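Local coordinates for single-strand DNA-binding protein (Agrobacterium tumefaciens, PDB 3BTP) that binds single-stranded DNA regardless of its sequence and mediates nuclear uptake of the transferred T-DNA strand during plant transformation, at residues A[113-118]-A[151-156]; A[158-163]-A[311-316]; A[165-170]-A[193-198]. All coordinates share one frame; numbering follows the deposited sequence.

Contact 1. Residues A[113-118]-A[151-156]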
loop_
_atom_site.group_PDB
_atom_site.type_symbol
_atom_site.label_atom_id
_atom_site.label_comp_id
_atom_site.label_asym_id
_atom_site.label_seq_id
_atom_site.Cartn_x
_atom_site.Cartn_y
_atom_site.Cartn_z
ATOM N N ARG A 113 -20.263 -8.092 -0.704
ATOM C CA ARG A 113 -19.867 -8.114 0.693
ATOM C C ARG A 113 -20.860 -7.339 1.502
ATOM O O ARG A 113 -21.318 -6.268 1.095
ATOM C CB ARG A 113 -18.518 -7.465 0.852
ATOM C CG ARG A 113 -17.322 -8.275 0.351
ATOM C CD ARG A 113 -16.184 -7.724 1.168
ATOM N NE ARG A 113 -15.413 -8.799 1.698
ATOM C CZ ARG A 113 -15.125 -9.045 2.957
ATOM N NH1 ARG A 113 -15.518 -8.270 3.932
ATOM N NH2 ARG A 113 -14.382 -10.108 3.197
ATOM N N THR A 114 -21.173 -7.877 2.665
ATOM C CA THR A 114 -22.045 -7.214 3.638
ATOM C C THR A 114 -21.450 -5.930 4.293
ATOM O O THR A 114 -22.174 -5.129 4.831
ATOM C CB THR A 114 -22.443 -8.205 4.744
ATOM O OG1 THR A 114 -21.261 -8.626 5.440
ATOM C CG2 THR A 114 -23.233 -9.449 4.130
ATOM N N ASP A 115 -20.135 -5.751 4.200
ATOM C CA ASP A 115 -19.405 -4.639 4.778
ATOM C C ASP A 115 -18.727 -3.758 3.720
ATOM O O ASP A 115 -17.739 -3.089 3.996
ATOM C CB ASP A 115 -18.373 -5.203 5.792
ATOM C CG ASP A 115 -17.266 -6.036 5.121
ATOM O OD1 ASP A 115 -17.354 -6.148 3.897
ATOM O OD2 ASP A 115 -16.311 -6.548 5.793
ATOM N N GLU A 116 -19.271 -3.742 2.511
ATOM C CA GLU A 116 -18.685 -3.023 1.364
ATOM C C GLU A 116 -18.776 -1.472 1.523
ATOM O O GLU A 116 -18.112 -0.719 0.788
ATOM C CB GLU A 116 -19.361 -3.515 0.058
ATOM C CG GLU A 116 -20.882 -3.162 -0.097
ATOM C CD GLU A 116 -21.473 -3.484 -1.556
ATOM O OE1 GLU A 116 -20.729 -3.772 -2.551
ATOM O OE2 GLU A 116 -22.713 -3.435 -1.700
ATOM N N TYR A 117 -19.663 -1.014 2.445
ATOM C CA TYR A 117 -19.609 0.353 2.937
ATOM C C TYR A 117 -19.978 0.460 4.413
ATOM O O TYR A 117 -20.627 -0.444 4.999
ATOM C CB TYR A 117 -20.313 1.410 2.009
ATOM C CG TYR A 117 -21.843 1.346 2.036
ATOM C CD1 TYR A 117 -22.575 1.995 3.052
ATOM C CD2 TYR A 117 -22.546 0.579 1.073
ATOM C CE1 TYR A 117 -23.967 1.922 3.114
ATOM C CE2 TYR A 117 -23.931 0.527 1.090
ATOM C CZ TYR A 117 -24.635 1.184 2.123
ATOM O OH TYR A 117 -25.994 1.095 2.159
ATOM N N ILE A 118 -19.495 1.554 5.001
ATOM C CA ILE A 118 -19.822 1.979 6.329
ATOM C C ILE A 118 -20.332 3.443 6.236
ATOM O O ILE A 118 -19.732 4.270 5.546
ATOM C CB ILE A 118 -18.586 1.907 7.254
ATOM C CG1 ILE A 118 -17.977 0.479 7.302
ATOM C CG2 ILE A 118 -18.912 2.424 8.648
ATOM C CD1 ILE A 118 -16.635 0.411 7.957
ATOM N N LEU A 151 -17.866 5.332 3.678
ATOM C CA LEU A 151 -16.566 4.665 3.562
ATOM C C LEU A 151 -16.745 3.423 2.672
ATOM O O LEU A 151 -17.614 2.646 2.962
ATOM C CB LEU A 151 -16.013 4.325 4.964
ATOM C CG LEU A 151 -15.505 5.484 5.859
ATOM C CD1 LEU A 151 -14.932 5.015 7.207
ATOM C CD2 LEU A 151 -14.378 6.359 5.178
ATOM N N TYR A 152 -15.995 3.321 1.545
ATOM C CA TYR A 152 -16.097 2.174 0.600
ATOM C C TYR A 152 -14.919 1.188 0.813
ATOM O O TYR A 152 -13.768 1.617 0.818
ATOM C CB TYR A 152 -16.066 2.685 -0.827
ATOM C CG TYR A 152 -17.107 3.718 -1.102
ATOM C CD1 TYR A 152 -18.394 3.332 -1.484
ATOM C CD2 TYR A 152 -16.836 5.085 -0.939
ATOM C CE1 TYR A 152 -19.371 4.267 -1.697
ATOM C CE2 TYR A 152 -17.812 6.044 -1.152
ATOM C CZ TYR A 152 -19.069 5.617 -1.556
ATOM O OH TYR A 152 -20.041 6.526 -1.833
ATOM N N ARG A 153 -15.205 -0.086 0.992
ATOM C CA ARG A 153 -14.185 -1.114 1.219
ATOM C C ARG A 153 -13.495 -1.376 -0.138
ATOM O O ARG A 153 -14.176 -1.493 -1.151
ATOM C CB ARG A 153 -14.842 -2.395 1.705
ATOM C CG ARG A 153 -13.845 -3.441 2.256
ATOM C CD ARG A 153 -14.522 -4.849 2.438
ATOM N NE ARG A 153 -13.535 -5.838 2.929
ATOM C CZ ARG A 153 -13.107 -5.951 4.194
ATOM N NH1 ARG A 153 -13.610 -5.182 5.173
ATOM N NH2 ARG A 153 -12.188 -6.877 4.505
ATOM N N ASP A 154 -12.155 -1.404 -0.187
ATOM C CA ASP A 154 -11.441 -1.753 -1.422
ATOM C C ASP A 154 -11.123 -3.250 -1.400
ATOM O O ASP A 154 -11.630 -3.958 -0.533
ATOM C CB ASP A 154 -10.208 -0.867 -1.684
ATOM C CG ASP A 154 -8.969 -1.208 -0.800
ATOM O OD1 ASP A 154 -9.000 -2.169 0.012
ATOM O OD2 ASP A 154 -7.952 -0.432 -0.888
ATOM N N GLY A 155 -10.246 -3.716 -2.309
ATOM C CA GLY A 155 -9.985 -5.145 -2.408
ATOM C C GLY A 155 -9.246 -5.809 -1.261
ATOM O O GLY A 155 -9.330 -7.016 -1.112
ATOM N N VAL A 156 -8.547 -5.033 -0.448
ATOM C CA VAL A 156 -7.853 -5.518 0.758
ATOM C C VAL A 156 -8.515 -5.078 2.093
ATOM O O VAL A 156 -7.981 -5.355 3.169
ATOM C CB VAL A 156 -6.313 -5.139 0.733
ATOM C CG1 VAL A 156 -5.631 -5.780 -0.506
ATOM C CG2 VAL A 156 -6.104 -3.649 0.615
#
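Tyr117 and Ile118 open strand 117-124 and run antiparallel to Leu151 and Tyr152 near the end of strand 149-153. Ile118 and Leu151 form the hydrogen-bonded pair, with Leu151 N 2.8 Å from Ile118 O and Ile118 N 3.0 Å from Leu151 O. Tyr117 and Tyr152 are the non-hydrogen-bonded pair. Arg153 N then reaches Glu116 O at 3.0 Å, its N-H almost straight (173°) but well above the carbonyl plane. A type I turn from Arg113 to Glu116 precedes the strand, and from it Arg113 and Asp115 meet Arg153.

On one face of the sheet the beta-branched Ile118 meets Leu151, an apolar pair that also packs on Leu264. The Tyr117 and Tyr152 side chains leave by the other face. At the end of its strand, Arg153 has its CG anti to the backbone N (chi1 -168°) and stays extended to NE. Its guanidinium lies flat on that of Arg113, centres 3.9 Å apart and planes at 11°. Both Asp115 oxygens lie close to Arg113 NH1, OD1 accepting a hydrogen bond at 2.8 Å. OD2 also stands over the face of Arg153, 3.1 Å from NH1, an attraction of charges alone that completes a three-residue salt-bridge network.

Lys266 also pairs with Asp115. Arginine suits position 153 because its long, flat guanidinium can stack on Arg113 while facing Asp115 and Glu304; these carboxylates probably offset the repulsion between the stacked cations.

Contact 2. Residues A[158-163]-A[311-316]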
loop_
_atom_site.group_PDB
_atom_site.type_symbol
_atom_site.label_atom_id
_atom_site.label_comp_id
_atom_site.label_asym_id
_atom_site.label_seq_id
_atom_site.Cartn_x
_atom_site.Cartn_y
_atom_site.Cartn_z
ATOM N N ASN A 158 -9.160 -1.870 3.088
ATOM C CA ASN A 158 -9.015 -0.408 3.309
ATOM C C ASN A 158 -10.354 0.229 3.007
ATOM O O ASN A 158 -11.113 -0.297 2.171
ATOM C CB ASN A 158 -7.991 0.218 2.383
ATOM C CG ASN A 158 -6.641 -0.491 2.421
ATOM O OD1 ASN A 158 -6.137 -0.909 3.465
ATOM N ND2 ASN A 158 -6.054 -0.633 1.251
ATOM N N TYR A 159 -10.644 1.328 3.688
ATOM C CA TYR A 159 -11.894 2.060 3.508
ATOM C C TYR A 159 -11.603 3.505 3.047
ATOM O O TYR A 159 -10.864 4.282 3.702
ATOM C CB TYR A 159 -12.779 1.996 4.810
ATOM C CG TYR A 159 -13.584 0.687 4.961
ATOM C CD1 TYR A 159 -14.843 0.560 4.444
ATOM C CD2 TYR A 159 -13.043 -0.422 5.566
ATOM C CE1 TYR A 159 -15.586 -0.633 4.570
ATOM C CE2 TYR A 159 -13.755 -1.649 5.679
ATOM C CZ TYR A 159 -15.033 -1.736 5.187
ATOM O OH TYR A 159 -15.744 -2.920 5.264
ATOM N N TYR A 160 -12.207 3.859 1.929
ATOM C CA TYR A 160 -12.001 5.163 1.266
ATOM C C TYR A 160 -13.234 5.996 1.398
ATOM O O TYR A 160 -14.330 5.507 1.139
ATOM C CB TYR A 160 -11.779 4.999 -0.245
ATOM C CG TYR A 160 -10.410 4.501 -0.653
ATOM C CD1 TYR A 160 -9.473 5.385 -1.192
ATOM C CD2 TYR A 160 -10.038 3.156 -0.482
ATOM C CE1 TYR A 160 -8.238 4.948 -1.584
ATOM C CE2 TYR A 160 -8.774 2.709 -0.835
ATOM C CZ TYR A 160 -7.874 3.617 -1.399
ATOM O OH TYR A 160 -6.623 3.213 -1.835
ATOM N N PRO A 161 -13.038 7.288 1.758
ATOM C CA PRO A 161 -14.135 8.263 1.744
ATOM C C PRO A 161 -14.267 8.717 0.316
ATOM O O PRO A 161 -13.384 8.423 -0.478
ATOM C CB PRO A 161 -13.637 9.385 2.698
ATOM C CG PRO A 161 -12.092 9.346 2.561
ATOM C CD PRO A 161 -11.727 7.882 2.167
ATOM N N PRO A 162 -15.370 9.421 -0.032
ATOM C CA PRO A 162 -15.834 9.570 -1.400
ATOM C C PRO A 162 -14.898 10.214 -2.432
ATOM O O PRO A 162 -14.808 9.651 -3.499
ATOM C CB PRO A 162 -17.160 10.377 -1.231
ATOM C CG PRO A 162 -17.598 10.001 0.148
ATOM C CD PRO A 162 -16.331 10.029 0.910
ATOM N N PRO A 163 -14.279 11.414 -2.127
ATOM C CA PRO A 163 -13.433 12.108 -3.139
ATOM C C PRO A 163 -12.224 11.243 -3.502
ATOM O O PRO A 163 -11.805 11.242 -4.658
ATOM C CB PRO A 163 -12.905 13.342 -2.408
ATOM C CG PRO A 163 -13.225 13.138 -0.885
ATOM C CD PRO A 163 -14.327 12.120 -0.818
ATOM N N SER A 311 -4.799 11.488 4.566
ATOM C CA SER A 311 -5.720 11.734 3.474
ATOM C C SER A 311 -7.184 11.477 3.838
ATOM O O SER A 311 -8.167 11.978 3.181
ATOM C CB SER A 311 -5.279 10.921 2.262
ATOM O OG SER A 311 -5.453 9.533 2.562
ATOM N N GLY A 312 -7.376 10.679 4.858
ATOM C CA GLY A 312 -8.728 10.269 5.128
ATOM C C GLY A 312 -8.957 8.788 4.940
ATOM O O GLY A 312 -9.876 8.259 5.522
ATOM N N ILE A 313 -8.101 8.114 4.178
ATOM C CA ILE A 313 -8.164 6.664 4.040
ATOM C C ILE A 313 -7.918 5.925 5.349
ATOM O O ILE A 313 -6.983 6.190 6.046
ATOM C CB ILE A 313 -7.186 6.114 2.928
ATOM C CG1 ILE A 313 -7.332 6.902 1.618
ATOM C CG2 ILE A 313 -7.296 4.576 2.769
ATOM C CD1 ILE A 313 -6.236 6.588 0.695
ATOM N N MET A 314 -8.760 4.940 5.634
ATOM C CA MET A 314 -8.589 4.039 6.761
ATOM C C MET A 314 -8.024 2.737 6.275
ATOM O O MET A 314 -8.749 1.866 5.776
ATOM C CB MET A 314 -9.970 3.821 7.396
ATOM C CG MET A 314 -10.592 5.110 7.740
ATOM S SD MET A 314 -10.509 5.620 9.455
ATOM C CE MET A 314 -9.335 4.728 10.097
ATOM N N HIS A 315 -6.704 2.601 6.412
ATOM C CA HIS A 315 -6.000 1.437 5.981
ATOM C C HIS A 315 -6.113 0.339 7.020
ATOM O O HIS A 315 -5.932 0.584 8.241
ATOM C CB HIS A 315 -4.519 1.715 5.704
ATOM C CG HIS A 315 -4.250 2.661 4.570
ATOM N ND1 HIS A 315 -4.231 2.262 3.236
ATOM C CD2 HIS A 315 -3.939 3.971 4.570
ATOM C CE1 HIS A 315 -3.947 3.303 2.466
ATOM N NE2 HIS A 315 -3.755 4.350 3.255
ATOM N N ASP A 316 -6.458 -0.863 6.532
ATOM C CA ASP A 316 -6.419 -2.047 7.320
ATOM C C ASP A 316 -4.991 -2.237 7.801
ATOM O O ASP A 316 -4.020 -2.120 7.043
ATOM C CB ASP A 316 -6.831 -3.267 6.512
ATOM C CG ASP A 316 -7.025 -4.508 7.402
ATOM O OD1 ASP A 316 -8.066 -4.590 8.162
ATOM O OD2 ASP A 316 -6.125 -5.369 7.369
#
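The Tyr160 ring carries Ile313 on one face: CG2 stands over its centre, 4.2 Å from the centroid and only 7° off the ring normal, a CH-pi contact. The same methyl lies over the centre of one face of the His315 ring, so it sits between two aromatic groups. Alongside, Ile313 CD1 comes to 3.4 Å from Tyr160 CE1, the two side chains pointing the same way. At the His315 edge, near the ring plane, Asn158 OD1 lies 3.7 Å from ND1, the amide turned 75° to the ring. His315 NE2 hydrogen-bonds to an acidic side chain on the chain of another protein.

Strands 159-160 and 314-316 are the outermost strands of two four-stranded antiparallel sheets, and a single bridge, Tyr159 with Met314, joins them edge to edge. Both backbone bonds of this pair measure 2.9 Å, Tyr159 N to Met314 O and Met314 N to Tyr159 O. Asn158 prolongs the pairing with its amide: OD1 accepts from Asp316 N at 3.1 Å, in plane and on a lone pair, while ND2 hydrogen-bonds to Asp154. Pro161 rests against Gly312, whose phi of 115° suits glycine because a beta carbon would press on the preceding carbonyl.

Contact 3. Residues A[165-170]-A[193-198]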
loop_
_atom_site.group_PDB
_atom_site.type_symbol
_atom_site.label_atom_id
_atom_site.label_comp_id
_atom_site.label_asym_id
_atom_site.label_seq_id
_atom_site.Cartn_x
_atom_site.Cartn_y
_atom_site.Cartn_z
ATOM N N ALA A 165 -12.216 7.593 -2.983
ATOM C CA ALA A 165 -12.740 6.444 -3.675
ATOM C C ALA A 165 -12.951 6.709 -5.146
ATOM O O ALA A 165 -12.679 5.843 -5.979
ATOM C CB ALA A 165 -14.127 5.877 -2.958
ATOM N N PHE A 166 -13.492 7.889 -5.475
ATOM C CA PHE A 166 -13.707 8.286 -6.863
ATOM C C PHE A 166 -12.389 8.323 -7.664
ATOM O O PHE A 166 -12.274 7.713 -8.735
ATOM C CB PHE A 166 -14.374 9.659 -6.907
ATOM C CG PHE A 166 -14.793 10.085 -8.333
ATOM C CD1 PHE A 166 -15.998 9.682 -8.891
ATOM C CD2 PHE A 166 -14.003 10.894 -9.077
ATOM C CE1 PHE A 166 -16.334 10.060 -10.203
ATOM C CE2 PHE A 166 -14.352 11.264 -10.360
ATOM C CZ PHE A 166 -15.508 10.833 -10.910
ATOM N N GLU A 167 -11.396 9.066 -7.173
ATOM C CA GLU A 167 -10.110 9.178 -7.900
ATOM C C GLU A 167 -9.344 7.858 -7.950
ATOM O O GLU A 167 -8.508 7.657 -8.842
ATOM C CB GLU A 167 -9.235 10.342 -7.355
ATOM C CG GLU A 167 -9.836 11.719 -7.823
ATOM C CD GLU A 167 -9.891 11.846 -9.390
ATOM O OE1 GLU A 167 -9.249 11.017 -10.096
ATOM O OE2 GLU A 167 -10.519 12.765 -9.937
ATOM N N ARG A 168 -9.609 6.967 -7.016
ATOM C CA ARG A 168 -8.975 5.639 -7.026
ATOM C C ARG A 168 -9.468 4.754 -8.188
ATOM O O ARG A 168 -8.819 3.763 -8.544
ATOM C CB ARG A 168 -9.148 4.952 -5.646
ATOM C CG ARG A 168 -8.949 3.418 -5.561
ATOM C CD ARG A 168 -7.517 3.165 -5.223
ATOM N NE ARG A 168 -6.930 1.799 -5.312
ATOM C CZ ARG A 168 -6.485 1.246 -6.429
ATOM N NH1 ARG A 168 -6.699 1.816 -7.614
ATOM N NH2 ARG A 168 -5.849 0.101 -6.363
ATOM N N ILE A 169 -10.595 5.101 -8.808
ATOM C CA ILE A 169 -10.955 4.424 -10.058
ATOM C C ILE A 169 -9.838 4.681 -11.072
ATOM O O ILE A 169 -9.385 5.838 -11.273
ATOM C CB ILE A 169 -12.350 4.787 -10.619
ATOM C CG1 ILE A 169 -13.508 4.505 -9.584
ATOM C CG2 ILE A 169 -12.570 4.011 -11.975
ATOM C CD1 ILE A 169 -14.809 5.518 -9.631
ATOM N N ASP A 170 -9.300 3.630 -11.663
ATOM C CA ASP A 170 -8.151 3.866 -12.550
ATOM C C ASP A 170 -8.603 3.874 -14.018
ATOM O O ASP A 170 -9.605 3.268 -14.358
ATOM C CB ASP A 170 -7.024 2.853 -12.343
ATOM C CG ASP A 170 -7.448 1.479 -12.714
ATOM O OD1 ASP A 170 -8.587 1.130 -12.335
ATOM O OD2 ASP A 170 -6.674 0.756 -13.421
ATOM N N GLN A 193 -15.476 11.723 -16.867
ATOM C CA GLN A 193 -16.669 11.108 -17.424
ATOM C C GLN A 193 -16.451 9.621 -17.347
ATOM O O GLN A 193 -17.363 8.890 -16.990
ATOM C CB GLN A 193 -16.983 11.570 -18.905
ATOM C CG GLN A 193 -17.534 12.973 -19.063
ATOM C CD GLN A 193 -17.780 13.448 -20.572
ATOM O OE1 GLN A 193 -17.063 13.054 -21.547
ATOM N NE2 GLN A 193 -18.812 14.301 -20.737
ATOM N N TYR A 194 -15.249 9.151 -17.664
ATOM C CA TYR A 194 -14.985 7.701 -17.482
ATOM C C TYR A 194 -15.219 7.215 -16.023
ATOM O O TYR A 194 -15.918 6.213 -15.780
ATOM C CB TYR A 194 -13.577 7.279 -17.950
ATOM C CG TYR A 194 -13.374 5.781 -17.670
ATOM C CD1 TYR A 194 -13.764 4.817 -18.603
ATOM C CD2 TYR A 194 -12.882 5.338 -16.421
ATOM C CE1 TYR A 194 -13.592 3.411 -18.347
ATOM C CE2 TYR A 194 -12.713 3.959 -16.132
ATOM C CZ TYR A 194 -13.081 3.009 -17.089
ATOM O OH TYR A 194 -12.927 1.668 -16.793
ATOM N N LYS A 195 -14.585 7.889 -15.047
ATOM C CA LYS A 195 -14.769 7.502 -13.613
ATOM C C LYS A 195 -16.228 7.695 -13.123
ATOM O O LYS A 195 -16.721 6.903 -12.319
ATOM C CB LYS A 195 -13.751 8.237 -12.708
ATOM C CG LYS A 195 -12.266 7.960 -13.047
ATOM C CD LYS A 195 -11.330 8.588 -12.015
ATOM C CE LYS A 195 -9.942 8.565 -12.487
ATOM N NZ LYS A 195 -8.952 8.688 -11.369
ATOM N N LEU A 196 -16.895 8.767 -13.595
ATOM C CA LEU A 196 -18.330 9.045 -13.277
ATOM C C LEU A 196 -19.238 7.867 -13.631
ATOM O O LEU A 196 -20.118 7.495 -12.836
ATOM C CB LEU A 196 -18.825 10.358 -13.928
ATOM C CG LEU A 196 -20.232 10.869 -13.588
ATOM C CD1 LEU A 196 -20.333 11.265 -12.075
ATOM C CD2 LEU A 196 -20.721 12.044 -14.508
ATOM N N GLU A 197 -18.982 7.191 -14.754
ATOM C CA GLU A 197 -19.838 6.044 -15.092
ATOM C C GLU A 197 -19.563 4.808 -14.253
ATOM O O GLU A 197 -20.440 4.094 -13.918
ATOM C CB GLU A 197 -19.723 5.662 -16.545
ATOM C CG GLU A 197 -19.241 6.718 -17.447
ATOM C CD GLU A 197 -19.642 6.398 -18.874
ATOM O OE1 GLU A 197 -19.135 5.348 -19.409
ATOM O OE2 GLU A 197 -20.500 7.170 -19.416
ATOM N N VAL A 198 -18.308 4.541 -13.933
ATOM C CA VAL A 198 -17.972 3.472 -13.004
ATOM C C VAL A 198 -18.610 3.784 -11.658
ATOM O O VAL A 198 -19.255 2.937 -11.062
ATOM C CB VAL A 198 -16.454 3.327 -12.923
ATOM C CG1 VAL A 198 -16.069 2.212 -11.986
ATOM C CG2 VAL A 198 -15.955 3.049 -14.359
#
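Lys195 and Glu167 supply the charged part of this contact. Lys195 CG lies anti to the carbonyl carbon (chi1 -60°), and beyond CG the chain is extended, which carries NZ from helix 186-206 across to Glu167 and Ile169. There NZ is 2.7 Å from Glu167 OE1, a salt bridge in which the two side chains cross at about a right angle. NZ also donates to Glu167 O at 2.8 Å and, weakly, to Ile169 O at 2.9 Å. A lysine suits this place because its ammonium can serve several oxygens at once: here a carboxylate and a main-chain carbonyl, with a second carbonyl held weakly. Nearby, Arg168 forms a salt bridge to an acidic side chain on the chain of another protein.

Some of the apolar contacts use the methylene part of the same lysine. CB of Lys195 lies over one face of the Phe166 ring, 4.1 Å from its centroid, in a CH-pi contact, and Ile169 CB approaches Lys195 CG at 4.0 Å. Separately, the Ile169 branch CG2 meets Val198 CG1 at 3.9 Å and Tyr194 CE2 at 4.2 Å; the Ile169 and Val198 side chains pass one another running opposite ways.

Helix 162-167 thus packs between two neighbours. Phe166 meets Trp199 edge-to-face and also packs on Phe192, both from helix 186-206, while Ala165 and Arg168 rest on Tyr160 of strand 159-160.

All three contacts belong to one continuous packing region. Contacts 1 and 2 lie 10 Å apart between centres and share a sheet, since strands 149-153 and 159-160 are neighbours in it; Tyr152 N probably hydrogen-bonds Tyr160 O at 2.8 Å. Contact 2 and contact 3 both use helix 162-167, and contact 3 is nested in the chain loop that contact 2 closes. Their centres are 15 Å apart, and Tyr160 CB reaches Ala165 CB at 3.7 Å. Contact 3 also meets contact 1, 16 Å between centres, where Tyr152 CD2 touches Ala165 CB at 3.5 Å. The chain of another protein touches contacts 2 and 3.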